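Fe(2+) transporter FeoB (Escherichia coli, PDB 3I8S) probably couples GTP binding, through its cytosolic G-protein and helical domains, to uptake of ferrous iron across the inner membrane. Local coordinates at residues A[45-50]-A[161-166]; A[58-63]-A[102-107]; A[91-96]-A[115-120]; A[178-183]-A[235-240]; A[208-213]-A[243-248]. All coordinates share one frame; numbering follows the deposited sequence.

Contact 1 of 5, residues A[45-50]-A[161-166]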
# COMPACT_ATOMS: atom_id res chain seq x y z
N PHE A 45 21.39 -1.83 0.55
CA PHE A 45 21.78 -2.71 -0.55
C PHE A 45 21.90 -1.87 -1.80
O PHE A 45 21.51 -0.68 -1.83
CB PHE A 45 20.81 -3.88 -0.79
CG PHE A 45 19.49 -3.50 -1.37
CD1 PHE A 45 18.42 -3.21 -0.54
CD2 PHE A 45 19.28 -3.53 -2.75
CE1 PHE A 45 17.19 -2.87 -1.07
CE2 PHE A 45 18.06 -3.22 -3.29
CZ PHE A 45 17.00 -2.87 -2.44
N SER A 46 22.46 -2.49 -2.82
CA SER A 46 22.70 -1.78 -4.07
C SER A 46 22.09 -2.54 -5.23
O SER A 46 21.91 -3.78 -5.18
CB SER A 46 24.18 -1.49 -4.28
OG SER A 46 24.96 -2.67 -4.40
N THR A 47 21.72 -1.78 -6.23
CA THR A 47 21.28 -2.27 -7.51
C THR A 47 22.34 -1.89 -8.55
O THR A 47 23.38 -1.28 -8.22
CB THR A 47 19.94 -1.67 -7.87
OG1 THR A 47 20.08 -0.26 -8.05
CG2 THR A 47 18.83 -1.98 -6.81
N THR A 48 22.09 -2.12 -9.84
CA THR A 48 23.02 -1.66 -10.85
C THR A 48 23.26 -0.15 -10.73
O THR A 48 24.40 0.30 -10.80
CB THR A 48 22.55 -2.03 -12.27
OG1 THR A 48 22.42 -3.46 -12.36
CG2 THR A 48 23.46 -1.49 -13.31
N ASP A 49 22.19 0.61 -10.53
CA ASP A 49 22.28 2.06 -10.61
C ASP A 49 22.26 2.77 -9.21
O ASP A 49 22.71 3.92 -9.11
CB ASP A 49 21.12 2.62 -11.42
CG ASP A 49 21.19 2.27 -12.87
OD1 ASP A 49 22.27 1.96 -13.38
OD2 ASP A 49 20.15 2.37 -13.54
N HIS A 50 21.71 2.12 -8.19
CA HIS A 50 21.29 2.85 -6.98
C HIS A 50 21.86 2.24 -5.73
O HIS A 50 22.01 1.00 -5.62
CB HIS A 50 19.75 2.84 -6.83
CG HIS A 50 19.03 3.66 -7.85
ND1 HIS A 50 18.51 3.11 -9.00
CD2 HIS A 50 18.71 4.98 -7.89
CE1 HIS A 50 17.96 4.07 -9.74
NE2 HIS A 50 18.05 5.21 -9.07
N LEU A 161 16.14 -4.97 -10.87
CA LEU A 161 15.86 -4.40 -12.20
C LEU A 161 14.69 -3.41 -12.11
O LEU A 161 14.78 -2.30 -12.61
CB LEU A 161 15.48 -5.50 -13.19
CG LEU A 161 15.13 -5.13 -14.65
CD1 LEU A 161 16.16 -4.19 -15.25
CD2 LEU A 161 15.03 -6.39 -15.58
N ALA A 162 13.59 -3.88 -11.52
CA ALA A 162 12.40 -3.07 -11.32
C ALA A 162 12.69 -1.78 -10.53
O ALA A 162 12.17 -0.72 -10.89
CB ALA A 162 11.28 -3.93 -10.67
N ILE A 163 13.50 -1.87 -9.50
CA ILE A 163 13.90 -0.67 -8.73
C ILE A 163 14.62 0.33 -9.66
O ILE A 163 14.29 1.54 -9.71
CB ILE A 163 14.78 -1.07 -7.50
CG1 ILE A 163 13.97 -1.82 -6.42
CG2 ILE A 163 15.48 0.20 -6.95
CD1 ILE A 163 14.85 -2.52 -5.29
N ASP A 164 15.56 -0.17 -10.46
CA ASP A 164 16.30 0.71 -11.39
C ASP A 164 15.42 1.35 -12.51
O ASP A 164 15.84 2.25 -13.25
CB ASP A 164 17.51 -0.00 -11.99
CG ASP A 164 18.66 -0.13 -11.01
OD1 ASP A 164 19.58 -0.88 -11.29
OD2 ASP A 164 18.65 0.56 -9.96
N ARG A 165 14.23 0.82 -12.66
CA ARG A 165 13.27 1.33 -13.57
C ARG A 165 12.03 1.98 -12.92
O ARG A 165 11.04 2.24 -13.63
CB ARG A 165 12.81 0.17 -14.42
CG ARG A 165 13.88 -0.34 -15.29
CD ARG A 165 13.34 -1.47 -16.15
NE ARG A 165 14.33 -1.79 -17.15
CZ ARG A 165 14.30 -2.86 -17.92
NH1 ARG A 165 13.31 -3.74 -17.81
NH2 ARG A 165 15.27 -3.05 -18.76
N TYR A 166 12.08 2.30 -11.65
CA TYR A 166 10.81 2.64 -10.99
C TYR A 166 10.29 3.99 -11.52
O TYR A 166 11.02 4.84 -11.96
CB TYR A 166 10.90 2.61 -9.48
CG TYR A 166 11.24 3.92 -8.89
CD1 TYR A 166 12.56 4.32 -8.77
CD2 TYR A 166 10.24 4.81 -8.48
CE1 TYR A 166 12.89 5.55 -8.23
CE2 TYR A 166 10.55 6.03 -7.92
CZ TYR A 166 11.89 6.40 -7.81
OH TYR A 166 12.22 7.63 -7.27
O HOH W 1 18.01 3.75 -12.95

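Contact 2 of 5, residues A[58-63]-A[102-107]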
# COMPACT_ATOMS: atom_id res chain seq x y z
N PRO A 58 6.31 -2.17 9.95
CA PRO A 58 5.63 -3.25 10.66
C PRO A 58 4.54 -3.85 9.78
O PRO A 58 3.97 -3.15 8.97
CB PRO A 58 5.03 -2.56 11.89
CG PRO A 58 5.81 -1.34 12.05
CD PRO A 58 6.21 -0.89 10.67
N GLY A 59 4.32 -5.14 9.90
CA GLY A 59 3.30 -5.82 9.10
C GLY A 59 1.94 -5.26 9.43
O GLY A 59 1.64 -4.99 10.59
N THR A 60 1.09 -5.12 8.41
CA THR A 60 -0.22 -4.55 8.56
C THR A 60 -1.18 -5.01 7.44
O THR A 60 -0.74 -5.25 6.33
CB THR A 60 -0.18 -2.98 8.64
OG1 THR A 60 -1.45 -2.50 9.09
CG2 THR A 60 0.19 -2.31 7.30
N TYR A 61 -2.47 -5.12 7.79
CA TYR A 61 -3.53 -5.46 6.85
C TYR A 61 -3.97 -4.22 6.05
O TYR A 61 -4.41 -4.33 4.91
CB TYR A 61 -4.73 -6.08 7.58
CG TYR A 61 -5.92 -6.24 6.68
CD1 TYR A 61 -5.93 -7.19 5.67
CD2 TYR A 61 -7.06 -5.43 6.84
CE1 TYR A 61 -7.03 -7.31 4.80
CE2 TYR A 61 -8.13 -5.53 5.98
CZ TYR A 61 -8.13 -6.49 5.00
OH TYR A 61 -9.23 -6.55 4.17
N SER A 62 -3.83 -3.03 6.66
CA SER A 62 -4.29 -1.79 6.07
C SER A 62 -3.55 -0.59 6.67
O SER A 62 -2.74 -0.75 7.57
CB SER A 62 -5.80 -1.62 6.27
OG SER A 62 -6.11 -1.11 7.55
N LEU A 63 -3.88 0.59 6.17
CA LEU A 63 -3.38 1.85 6.69
C LEU A 63 -4.47 2.57 7.49
O LEU A 63 -4.30 3.73 7.89
CB LEU A 63 -2.90 2.72 5.53
CG LEU A 63 -1.71 2.17 4.73
CD1 LEU A 63 -1.21 3.16 3.69
CD2 LEU A 63 -0.58 1.69 5.57
N LEU A 102 -4.42 -7.79 -1.07
CA LEU A 102 -4.58 -6.66 -1.95
C LEU A 102 -5.28 -5.44 -1.29
O LEU A 102 -5.32 -4.35 -1.87
CB LEU A 102 -5.32 -7.07 -3.24
CG LEU A 102 -4.44 -7.78 -4.30
CD1 LEU A 102 -5.36 -8.20 -5.51
CD2 LEU A 102 -3.27 -6.90 -4.74
N TYR A 103 -5.89 -5.63 -0.12
CA TYR A 103 -6.55 -4.46 0.52
C TYR A 103 -5.49 -3.38 0.79
O TYR A 103 -5.65 -2.20 0.45
CB TYR A 103 -7.29 -4.87 1.77
CG TYR A 103 -8.18 -3.77 2.28
CD1 TYR A 103 -9.44 -3.60 1.73
CD2 TYR A 103 -7.75 -2.87 3.26
CE1 TYR A 103 -10.27 -2.58 2.16
CE2 TYR A 103 -8.57 -1.85 3.71
CZ TYR A 103 -9.84 -1.71 3.13
OH TYR A 103 -10.67 -0.72 3.55
N LEU A 104 -4.39 -3.79 1.40
CA LEU A 104 -3.26 -2.89 1.63
C LEU A 104 -2.71 -2.29 0.33
O LEU A 104 -2.54 -1.10 0.21
CB LEU A 104 -2.13 -3.64 2.34
CG LEU A 104 -0.88 -2.82 2.68
CD1 LEU A 104 -1.16 -1.57 3.54
CD2 LEU A 104 0.15 -3.76 3.42
N THR A 105 -2.44 -3.13 -0.65
CA THR A 105 -1.98 -2.68 -1.93
C THR A 105 -2.83 -1.54 -2.52
O THR A 105 -2.30 -0.51 -2.97
CB THR A 105 -1.92 -3.85 -2.93
OG1 THR A 105 -1.37 -5.04 -2.31
CG2 THR A 105 -1.10 -3.43 -4.14
N LEU A 106 -4.13 -1.73 -2.53
CA LEU A 106 -5.04 -0.71 -3.07
C LEU A 106 -4.92 0.58 -2.30
O LEU A 106 -5.00 1.63 -2.89
CB LEU A 106 -6.47 -1.17 -3.16
CG LEU A 106 -6.85 -1.69 -4.57
CD1 LEU A 106 -5.92 -2.75 -5.06
CD2 LEU A 106 -8.35 -2.16 -4.60
N GLN A 107 -4.74 0.52 -0.98
CA GLN A 107 -4.56 1.74 -0.19
C GLN A 107 -3.31 2.49 -0.63
O GLN A 107 -3.35 3.71 -0.77
CB GLN A 107 -4.51 1.45 1.31
CG GLN A 107 -5.79 0.83 1.87
CD GLN A 107 -6.35 1.57 3.10
OE1 GLN A 107 -5.94 1.33 4.25
NE2 GLN A 107 -7.30 2.47 2.86
O HOH W 2 -4.16 -6.16 3.08

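Contact 3 of 5, residues A[91-96]-A[115-120]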
# COMPACT_ATOMS: atom_id res chain seq x y z
N ASN A 91 5.91 -3.48 -2.03
CA ASN A 91 4.78 -4.09 -1.36
C ASN A 91 4.84 -5.58 -1.53
O ASN A 91 4.63 -6.07 -2.63
CB ASN A 91 3.49 -3.50 -1.90
CG ASN A 91 2.22 -4.15 -1.32
OD1 ASN A 91 2.16 -4.64 -0.16
ND2 ASN A 91 1.18 -4.11 -2.13
N VAL A 92 5.17 -6.27 -0.45
CA VAL A 92 5.29 -7.75 -0.46
C VAL A 92 3.92 -8.37 -0.32
O VAL A 92 3.24 -8.13 0.67
CB VAL A 92 6.26 -8.24 0.60
CG1 VAL A 92 6.45 -9.72 0.43
CG2 VAL A 92 7.60 -7.47 0.47
N VAL A 93 3.50 -9.11 -1.34
CA VAL A 93 2.15 -9.64 -1.43
C VAL A 93 2.19 -11.15 -1.48
O VAL A 93 2.86 -11.73 -2.31
CB VAL A 93 1.39 -9.08 -2.68
CG1 VAL A 93 0.06 -9.87 -2.97
CG2 VAL A 93 1.18 -7.56 -2.49
N ASP A 94 1.52 -11.78 -0.53
CA ASP A 94 1.36 -13.24 -0.45
C ASP A 94 0.41 -13.79 -1.55
O ASP A 94 -0.79 -13.65 -1.42
CB ASP A 94 0.86 -13.59 0.97
CG ASP A 94 0.58 -15.08 1.18
OD1 ASP A 94 0.85 -15.92 0.28
OD2 ASP A 94 0.10 -15.48 2.31
N ALA A 95 0.96 -14.42 -2.60
CA ALA A 95 0.14 -15.04 -3.67
C ALA A 95 -0.93 -16.04 -3.18
O ALA A 95 -1.95 -16.25 -3.86
CB ALA A 95 1.05 -15.69 -4.74
N SER A 96 -0.72 -16.67 -2.02
CA SER A 96 -1.62 -17.69 -1.53
C SER A 96 -2.82 -17.10 -0.79
O SER A 96 -3.74 -17.84 -0.43
CB SER A 96 -0.90 -18.69 -0.63
OG SER A 96 -0.50 -18.15 0.59
N CYS A 115 5.04 2.35 -6.37
CA CYS A 115 5.07 1.00 -5.79
C CYS A 115 5.62 -0.00 -6.78
O CYS A 115 5.50 0.17 -8.01
CB CYS A 115 3.65 0.55 -5.41
SG CYS A 115 2.92 1.33 -3.97
N ILE A 116 6.28 -1.02 -6.24
CA ILE A 116 6.56 -2.24 -6.93
C ILE A 116 5.94 -3.34 -6.08
O ILE A 116 6.22 -3.41 -4.87
CB ILE A 116 8.08 -2.49 -7.03
CG1 ILE A 116 8.74 -1.42 -7.93
CG2 ILE A 116 8.31 -3.91 -7.60
CD1 ILE A 116 10.21 -1.33 -7.72
N VAL A 117 5.09 -4.18 -6.67
CA VAL A 117 4.61 -5.38 -5.93
C VAL A 117 5.60 -6.50 -6.08
O VAL A 117 5.97 -6.91 -7.22
CB VAL A 117 3.20 -5.84 -6.37
CG1 VAL A 117 2.85 -7.21 -5.85
CG2 VAL A 117 2.18 -4.78 -6.01
N ALA A 118 6.00 -7.06 -4.94
CA ALA A 118 6.79 -8.29 -4.96
C ALA A 118 5.88 -9.44 -4.54
O ALA A 118 5.50 -9.55 -3.37
CB ALA A 118 7.98 -8.20 -4.05
N LEU A 119 5.60 -10.31 -5.51
CA LEU A 119 4.70 -11.43 -5.32
C LEU A 119 5.45 -12.64 -4.83
O LEU A 119 6.30 -13.24 -5.54
CB LEU A 119 3.90 -11.69 -6.61
CG LEU A 119 2.65 -12.56 -6.55
CD1 LEU A 119 1.50 -11.95 -5.73
CD2 LEU A 119 2.13 -12.87 -7.98
N ASN A 120 5.10 -13.00 -3.59
CA ASN A 120 5.72 -14.05 -2.82
C ASN A 120 4.84 -15.29 -2.60
O ASN A 120 3.67 -15.30 -2.93
CB ASN A 120 6.04 -13.46 -1.42
CG ASN A 120 7.40 -13.72 -0.99
OD1 ASN A 120 8.13 -14.52 -1.59
ND2 ASN A 120 7.81 -13.04 0.07

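Contact 4 of 5, residues A[178-183]-A[235-240]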
# COMPACT_ATOMS: atom_id res chain seq x y z
N ALA A 178 -18.85 5.78 -5.21
CA ALA A 178 -20.08 6.55 -5.51
C ALA A 178 -19.74 8.04 -5.58
O ALA A 178 -18.94 8.53 -4.76
CB ALA A 178 -21.18 6.27 -4.47
N GLN A 179 -20.29 8.75 -6.57
CA GLN A 179 -19.90 10.17 -6.81
C GLN A 179 -20.10 11.08 -5.58
O GLN A 179 -19.28 11.97 -5.33
CB GLN A 179 -20.61 10.77 -8.02
CG GLN A 179 -19.99 12.11 -8.49
CD GLN A 179 -18.56 11.97 -8.96
OE1 GLN A 179 -18.27 11.13 -9.81
NE2 GLN A 179 -17.64 12.77 -8.40
N PRO A 180 -21.18 10.88 -4.80
CA PRO A 180 -21.26 11.78 -3.63
C PRO A 180 -20.05 11.62 -2.67
O PRO A 180 -19.58 12.62 -2.12
CB PRO A 180 -22.59 11.37 -2.97
CG PRO A 180 -23.36 10.75 -4.04
CD PRO A 180 -22.35 10.01 -4.86
N LEU A 181 -19.54 10.39 -2.50
CA LEU A 181 -18.38 10.16 -1.65
C LEU A 181 -17.19 10.95 -2.17
O LEU A 181 -16.49 11.60 -1.39
CB LEU A 181 -18.04 8.67 -1.55
CG LEU A 181 -19.13 7.77 -0.91
CD1 LEU A 181 -18.89 6.25 -1.13
CD2 LEU A 181 -19.28 8.09 0.58
N LEU A 182 -16.97 10.87 -3.48
CA LEU A 182 -15.86 11.58 -4.11
C LEU A 182 -16.02 13.09 -3.96
O LEU A 182 -15.03 13.77 -3.65
CB LEU A 182 -15.76 11.23 -5.58
CG LEU A 182 -15.35 9.79 -5.90
CD1 LEU A 182 -15.40 9.66 -7.41
CD2 LEU A 182 -13.96 9.42 -5.33
N ASN A 183 -17.24 13.58 -4.17
CA ASN A 183 -17.56 15.02 -4.03
C ASN A 183 -17.23 15.54 -2.64
O ASN A 183 -16.56 16.59 -2.49
CB ASN A 183 -19.03 15.31 -4.33
CG ASN A 183 -19.38 15.22 -5.81
OD1 ASN A 183 -18.51 15.13 -6.68
ND2 ASN A 183 -20.66 15.22 -6.09
N ASN A 235 -28.03 11.43 4.32
CA ASN A 235 -29.29 11.72 3.63
C ASN A 235 -29.34 11.09 2.21
O ASN A 235 -30.39 10.60 1.76
CB ASN A 235 -29.49 13.21 3.50
CG ASN A 235 -30.75 13.54 2.75
OD1 ASN A 235 -31.86 13.23 3.20
ND2 ASN A 235 -30.60 14.11 1.56
N GLU A 236 -28.20 11.13 1.54
CA GLU A 236 -28.05 10.61 0.16
C GLU A 236 -27.99 9.08 0.03
O GLU A 236 -28.42 8.52 -0.97
CB GLU A 236 -26.77 11.19 -0.47
CG GLU A 236 -26.89 12.66 -0.83
CD GLU A 236 -25.64 13.49 -0.52
OE1 GLU A 236 -24.52 12.97 -0.61
OE2 GLU A 236 -25.78 14.68 -0.14
N MET A 237 -27.45 8.40 1.02
CA MET A 237 -27.35 6.94 0.90
C MET A 237 -27.42 6.23 2.25
O MET A 237 -27.19 6.85 3.29
CB MET A 237 -26.02 6.59 0.21
CG MET A 237 -24.83 7.02 0.99
SD MET A 237 -23.27 6.84 0.11
CE MET A 237 -23.33 8.19 -1.02
N ASP A 238 -27.68 4.92 2.20
CA ASP A 238 -27.60 4.04 3.36
C ASP A 238 -26.12 3.77 3.67
O ASP A 238 -25.36 3.35 2.79
CB ASP A 238 -28.32 2.69 3.10
CG ASP A 238 -29.86 2.81 2.99
OD1 ASP A 238 -30.48 3.66 3.68
OD2 ASP A 238 -30.46 2.00 2.25
N ASP A 239 -25.71 4.03 4.91
CA ASP A 239 -24.36 3.69 5.39
C ASP A 239 -23.21 4.08 4.44
O ASP A 239 -22.53 3.22 3.82
CB ASP A 239 -24.27 2.20 5.75
CG ASP A 239 -23.05 1.89 6.65
OD1 ASP A 239 -22.19 2.81 6.88
OD2 ASP A 239 -22.98 0.72 7.13
N PRO A 240 -22.95 5.38 4.34
CA PRO A 240 -21.87 5.80 3.44
C PRO A 240 -20.53 5.14 3.76
O PRO A 240 -19.79 4.81 2.86
CB PRO A 240 -21.83 7.33 3.59
CG PRO A 240 -22.96 7.72 4.43
CD PRO A 240 -23.62 6.50 5.03

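Contact 5 of 5, residues A[208-213]-A[243-248]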
# COMPACT_ATOMS: atom_id res chain seq x y z
N MET A 208 -11.48 9.88 6.35
CA MET A 208 -12.22 10.56 7.42
C MET A 208 -13.72 10.23 7.33
O MET A 208 -14.39 10.01 8.35
CB MET A 208 -12.03 12.08 7.32
CG MET A 208 -10.62 12.60 7.62
SD MET A 208 -10.53 14.37 7.23
CE MET A 208 -11.61 15.00 8.48
N LEU A 209 -14.24 10.20 6.13
CA LEU A 209 -15.64 9.82 5.90
C LEU A 209 -15.92 8.36 6.33
O LEU A 209 -17.01 8.04 6.79
CB LEU A 209 -16.01 9.99 4.43
CG LEU A 209 -15.95 11.43 3.90
CD1 LEU A 209 -16.04 11.49 2.36
CD2 LEU A 209 -17.05 12.27 4.54
N GLU A 210 -14.93 7.48 6.15
CA GLU A 210 -15.02 6.11 6.61
C GLU A 210 -15.00 5.99 8.14
O GLU A 210 -15.41 4.97 8.68
CB GLU A 210 -13.94 5.24 5.94
CG GLU A 210 -14.23 3.77 6.07
CD GLU A 210 -13.16 2.88 5.47
OE1 GLU A 210 -11.98 3.32 5.39
OE2 GLU A 210 -13.54 1.73 5.06
N GLY A 211 -14.57 7.05 8.84
CA GLY A 211 -14.46 7.10 10.29
C GLY A 211 -13.06 6.91 10.85
O GLY A 211 -12.91 6.64 12.04
N ASP A 212 -12.03 7.02 10.02
CA ASP A 212 -10.64 6.87 10.47
C ASP A 212 -10.27 8.09 11.32
O ASP A 212 -10.21 9.20 10.81
CB ASP A 212 -9.74 6.76 9.25
CG ASP A 212 -8.28 6.53 9.58
OD1 ASP A 212 -7.75 7.13 10.51
OD2 ASP A 212 -7.64 5.80 8.80
N ILE A 213 -10.00 7.88 12.59
CA ILE A 213 -9.74 9.01 13.51
C ILE A 213 -8.39 9.67 13.28
O ILE A 213 -8.27 10.91 13.37
CB ILE A 213 -9.87 8.59 14.99
CG1 ILE A 213 -11.18 7.83 15.25
CG2 ILE A 213 -9.81 9.83 15.90
CD1 ILE A 213 -12.40 8.59 14.88
N HIS A 243 -20.32 1.94 2.13
CA HIS A 243 -20.14 2.07 0.67
C HIS A 243 -18.68 2.26 0.27
O HIS A 243 -18.26 1.78 -0.79
CB HIS A 243 -20.96 3.24 0.11
CG HIS A 243 -22.42 2.95 -0.02
ND1 HIS A 243 -22.99 2.53 -1.21
CD2 HIS A 243 -23.42 3.04 0.87
CE1 HIS A 243 -24.29 2.37 -1.03
NE2 HIS A 243 -24.58 2.67 0.23
N ILE A 244 -17.92 2.99 1.08
CA ILE A 244 -16.47 3.18 0.86
C ILE A 244 -15.81 1.81 0.89
O ILE A 244 -15.15 1.41 -0.05
CB ILE A 244 -15.83 4.12 1.89
CG1 ILE A 244 -16.41 5.53 1.80
CG2 ILE A 244 -14.28 4.22 1.70
CD1 ILE A 244 -15.98 6.47 2.98
N ALA A 245 -16.05 1.05 1.96
CA ALA A 245 -15.43 -0.27 2.12
C ALA A 245 -15.86 -1.23 1.02
O ALA A 245 -15.01 -1.94 0.46
CB ALA A 245 -15.75 -0.86 3.51
N ASP A 246 -17.15 -1.22 0.68
CA ASP A 246 -17.72 -2.15 -0.29
C ASP A 246 -17.12 -1.88 -1.69
O ASP A 246 -16.79 -2.82 -2.41
CB ASP A 246 -19.27 -2.07 -0.31
CG ASP A 246 -19.94 -2.92 0.80
OD1 ASP A 246 -19.29 -3.83 1.37
OD2 ASP A 246 -21.14 -2.69 1.10
N ALA A 247 -16.95 -0.60 -2.04
CA ALA A 247 -16.29 -0.24 -3.32
C ALA A 247 -14.90 -0.90 -3.40
O ALA A 247 -14.53 -1.47 -4.42
CB ALA A 247 -16.17 1.28 -3.49
N ARG A 248 -14.15 -0.84 -2.30
CA ARG A 248 -12.81 -1.44 -2.26
C ARG A 248 -12.84 -2.93 -2.45
O ARG A 248 -12.14 -3.46 -3.31
CB ARG A 248 -12.07 -1.07 -0.96
CG ARG A 248 -11.76 0.39 -0.91
CD ARG A 248 -11.33 0.86 0.49
NE ARG A 248 -11.11 2.29 0.49
CZ ARG A 248 -10.89 3.00 1.59
NH1 ARG A 248 -10.87 2.40 2.77
NH2 ARG A 248 -10.68 4.30 1.51

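Contact 1 of 5, residues A[45-50]-A[161-166]
The turn 47-50 runs across the C-terminal part of helix 154-164, with D49 and D164 as the nearest pair, their CA atoms 6.2 Å apart. D164 carries the contact: its CG lies anti to the carbonyl carbon (chi1 -75°), sending the carboxylate tip to tip at T47. OD2 of D164 takes two donors. T47 OG1 donates to its syn lone pair at 2.5 Å, while H50 ND1 lies 2.7 Å from OD2 in an almost straight bond (169°), in the plane of the imidazole but above that of the carboxylate. D164 OD1 accepts D49 N, 3.1 Å away, again from above the plane. This is the turn of the beta hairpin that joins strands 39-46 and 51-56, and T47 suits it because its OG1 also accepts H50 N at 2.9 Å, an ST motif. An alanine in place of D164 would lose both oxygens and would probably loosen the turn's hold on the helix. A water bridges D49 OD2 and D164 O. Beside the polar cluster, I163, which also packs on L4 and I6, brings CD1 to the edge of the F45 ring, 3.6 Å from CZ.

Contact 2 of 5, residues A[58-63]-A[102-107]
Two kinds of polar link tie the loop 58-63 to helix 98-111. The direct one runs from L63 N to Q107 OE1, 2.9 Å away and in the plane of the amide carbonyl; a bend at chi2 (-128°) turns the glutamine back to the loop. Glutamine suits the place because both ends of its amide are used: OE1 also meets T64 OG1, and NE2 binds Q207 OE1. The second link is a water, 2.6 Å from Y61 O, that accepts L104 N at 2.9 Å. It serves a backbone N left without its usual helical acceptor at a kink. Within the loop, T60 OG1 donates to S62 O at 2.7 Å. The aromatic contact joins Y61 and Y103, whose planes are nearly parallel (6°) but slid so far that the rings barely overlap; Y61 OH comes 3.5 Å from Y103 CB and itself bonds Y249 OH. S62 CB lies at the edge of the Y103 ring. Among apolar groups, L104 puts CD1 against L63 CD2 at 3.9 Å; its CD2 also touches the carbonyl O of T60. P58 and G59 belong to the predicted GTP-binding DxxG motif, which leads into the switch II region of G proteins. The loop runs between helix 72-83, touched by T60, and helix 98-111, while T60 pairs by its backbone with G10 at the end of strand 4-10, and Y103 stacks on Y249 of helix 240-259.

Contact 3 of 5, residues A[91-96]-A[115-120]
The D94 carboxylate and the N120 amide are the flat groups at the carboxyl ends of these two strands. S96 OG meets D94 OD1 on its syn lone pair at 2.6 Å, whereas S96 N reaches the same oxygen from above the carboxylate plane, closing an Asx turn; D94 OD2 bonds N97 ND2. The N120 amide lies alongside V92, pointing the same way, with ND2 3.6 Å from V92 CG1. The two strands belong to a beta-alpha-beta crossover of the P-loop GTPase fold, in which helix 98-111 connects the parallel strands 88-94 and 115-120. The strand segments, inclined at 31°, are zipped together by alternating backbone bonds: N91 N to I116 O, A118 N to N91 O, V93 N to A118 O and N120 N to V93 O. Their residues pair in register from N91 with V117 to D94 with N120. V92, D94, A118 and N120 project from one face of the sheet; N91, V93, V117 and L119 from the other, where helix 98-111 packs on N91 and V93. Beta-branched valines suit such extended strands: V93 reaches V117 CG1 with CG2 at 3.8 Å and L119 CD1 with CG1 at 3.7 Å. N120 opens the GTP-binding segment 120-123, the place of the guanine-recognising NKxD motif in G proteins, and its ND2 makes a weak hydrogen bond to S14 O of the P-loop. A95 N continues the ladder, donating to N120 O at 2.9 Å, and the small CB of A95 sits 3.9 Å from L119 CD1.

Contact 4 of 5, residues A[178-183]-A[235-240]
M237 is the first residue to leave helical geometry after helix 226-236, in the short linker to helix 240-259, and its side chain spans the gap to the start of helix 179-191 in the FeoB cytosolic helical domain. CB points toward that helix, and CG takes the crowded position between the backbone N and the carbonyl carbon (chi1 63°), which brings it 4.0 Å from P240 CG in its own segment. The chain then runs extended to SD, which lies 4.2 Å from L181 CD2 and also packs on H243. A bend at chi3 (75°) turns the terminal CE onto the P180 ring, 3.8 Å from CB, with A178 CB more loosely beside it. An unbranched, flexible methionine suits this place, since it can follow the uneven surface made by a proline, a leucine and an alanine. P180 stands in the first turn of its helix, where the missing N-H costs no helical bond, and E236 OE1 comes 3.4 Å from its CB. No hydrogen bond joins the two segments, so the contact rests on apolar surfaces that continue to L233, which P180, L181 and P240 all touch. P240 is the first residue of helix 240-259, right after D239, whose OD1 caps L242 N. L181 crosses P240 at about a right angle, its CD2 4.0 Å from P240 CB.

Contact 5 of 5, residues A[208-213]-A[243-248]
I244 lays its CG2 methyl over the centre of one face of the R248 guanidinium, 3.5 Å above the plane, and turns CD1 toward the end of helix 198-210. There CD1 packs 3.8 Å from L209 CB and 3.5 Å from E210 N, a branched aliphatic side chain fitting between two helices of the cytosolic helical domain. E210 leaves with CG anti to the backbone N (chi1 -164°) and stretches out to meet R248 tip to tip. Its OE1 lies 3.0 Å from R248 NH1 in a salt bridge that is bent (131°), with carboxylate and guanidinium planes 80° apart, so a single N-H carries it. The other oxygen, OE2, lies 3.7 Å from A245 CB, a methyl small enough for the carboxylate to pass. An alanine at E210 would lose the carboxylate and would probably disturb the setting of the buried R248. G211 ends the helix in a Schellman motif, its positive phi favouring glycine, and D212 caps the next one. R248 has further partners: NE bonds Y177 OH, NH2 bonds Q207 OE1 and NH1 bonds Y103 OH. With its charge partly balanced by E210 and its N-H groups spread over several acceptors, the arginine is likely to stay protonated although buried.

Contacts 2 and 3 lie in the buried core of the G domain and share the crossover through helix 98-111: T105 of contact 2 meets N91 and V93 of contact 3. Backbone ladder bonds dominate contact 3, whereas contact 2 mixes a glutamine, a water and aromatic rings. Contact 1, more exposed, at the hairpin turn after strand 39-46 of the same sheet, relies on one carboxylate, yet the backbone of A162 and I163 packs on I116 of contact 3. Across the chain's centre from contacts 1 and 3, contacts 4 and 5 lie in the helical domain; contact 4 is peripheral and apolar, contact 5 more buried and charged. R248 of contact 5 reaches Y103 of contact 2, joining the two domains.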